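Local coordinates for DUF4973 domain-containing protein (Bacteroides thetaiotaomicron, PDB 4QNI) that acts as an auxiliary nutrient-binding protein, probably a lipoprotein that helps the bacterium capture nutrients, at the interface of chains A and B. Sequence-based numbering; all coordinates share one arbitrary frame. Chains: chain A/B, Uncharacterized protein.

The interface of chains A and B. Residues chain A 55, 158; chain B 16-19, 79, 82.
The phenolic oxygen OH of A:Tyr158 is the polar atom best held across this patch: one hydrogen bond grips it, from the backbone amide N of B:Leu19 at 3.0 Å. The amide N can only donate, so OH is the acceptor. CB of B:Leu19 sits 3.4 Å from OH of A:Tyr158; the rest of that side chain, like that of B:Gln18 past CB, is not modelled.

The ring behind the hydroxyl lies alongside the loop B:Ser16 to B:Leu19 and turns one face to it. Carbonyl O of B:Ser17 stands 3.4 Å above the ring plane of A:Tyr158, over its centre, so the contact is with the pi face. The amide N of B:Gln18 lies over the same face, nearer the rim and higher. CB of B:Ser17, on the same side of the ring and just beyond its rim, touches CD1 of A:Tyr158 at 3.7 Å. In A:Tyr158, chi1 -75° puts CG beside the backbone N and anti to the carbonyl carbon, and chi2 1° then turns the ring so that a face meets the loop. An alanine at A:Tyr158 would remove both ring and hydroxyl, and would probably leave the B:Leu19 amide without this acceptor and the B:Ser17 carbonyl without its aromatic cover.

On the other side of the loop, A:Leu55, from strand 47-56, inserts its forked tip between the loop and helix 74-85 of chain B. CD1 of A:Leu55 meets OG of B:Ser16 at 3.9 Å, and CA of B:Ser16 and CG2 of B:Ile79 each at 4.0 Å, a loose van der Waals fit. The patch hides 222 Å² and belongs to an interface that is not an exact two-fold; this pairing may be a crystal contact rather than a biological one. The side chains of A:Leu55 and B:Tyr82 cross obliquely, CD2 of A:Leu55 lying 4.1 Å from CD2 of B:Tyr82.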
# COMPACT_ATOMS: atom_id res chain seq x y z
N LEU A 55 -17.67 -16.46 -12.42
CA LEU A 55 -16.58 -17.41 -12.38
C LEU A 55 -16.86 -18.55 -11.41
O LEU A 55 -17.43 -18.35 -10.34
CB LEU A 55 -15.28 -16.69 -12.01
CG LEU A 55 -14.89 -15.45 -12.86
CD1 LEU A 55 -13.73 -14.69 -12.22
CD2 LEU A 55 -14.56 -15.83 -14.29
N TYR A 158 -16.45 -10.67 -3.39
CA TYR A 158 -16.39 -11.41 -4.66
C TYR A 158 -17.73 -11.99 -5.07
O TYR A 158 -17.99 -12.14 -6.25
CB TYR A 158 -15.37 -12.57 -4.58
CG TYR A 158 -13.90 -12.20 -4.64
CD1 TYR A 158 -13.49 -10.87 -4.75
CD2 TYR A 158 -12.91 -13.18 -4.58
CE1 TYR A 158 -12.14 -10.53 -4.80
CE2 TYR A 158 -11.56 -12.85 -4.63
CZ TYR A 158 -11.17 -11.53 -4.73
OH TYR A 158 -9.84 -11.20 -4.77
N SER B 16 -16.66 -11.42 -11.79
CA SER B 16 -15.29 -11.07 -12.23
C SER B 16 -14.70 -9.94 -11.35
O SER B 16 -14.71 -8.72 -11.62
CB SER B 16 -15.20 -10.75 -13.73
OG SER B 16 -14.07 -11.39 -14.29
N SER B 17 -14.28 -10.46 -10.19
CA SER B 17 -13.61 -9.99 -9.00
C SER B 17 -12.85 -11.23 -8.53
O SER B 17 -13.44 -12.21 -8.04
CB SER B 17 -14.61 -9.46 -7.97
OG SER B 17 -15.53 -8.54 -8.54
N GLN B 18 -11.58 -11.27 -8.91
CA GLN B 18 -10.64 -12.32 -8.57
C GLN B 18 -9.29 -11.63 -8.40
O GLN B 18 -8.97 -10.71 -9.17
CB GLN B 18 -10.63 -13.42 -9.65
N LEU B 19 -8.52 -12.01 -7.35
CA LEU B 19 -7.20 -11.43 -7.06
C LEU B 19 -6.21 -11.75 -8.21
O LEU B 19 -5.03 -11.38 -8.13
CB LEU B 19 -6.65 -11.94 -5.71
N ILE B 79 -9.68 -19.55 -14.79
CA ILE B 79 -10.20 -18.37 -14.06
C ILE B 79 -9.27 -17.18 -14.32
O ILE B 79 -9.73 -16.11 -14.72
CB ILE B 79 -10.37 -18.63 -12.54
CG1 ILE B 79 -11.18 -19.91 -12.20
CG2 ILE B 79 -10.87 -17.39 -11.77
CD1 ILE B 79 -12.54 -19.92 -12.60
N TYR B 82 -9.58 -15.82 -17.96
CA TYR B 82 -10.80 -15.06 -18.19
C TYR B 82 -10.79 -13.74 -17.42
O TYR B 82 -11.16 -12.71 -17.98
CB TYR B 82 -12.09 -15.84 -17.93
CG TYR B 82 -13.25 -15.24 -18.69
CD1 TYR B 82 -13.45 -15.53 -20.04
CD2 TYR B 82 -14.10 -14.31 -18.09
CE1 TYR B 82 -14.50 -14.95 -20.76
CE2 TYR B 82 -15.13 -13.69 -18.81
CZ TYR B 82 -15.34 -14.03 -20.14
OH TYR B 82 -16.37 -13.44 -20.85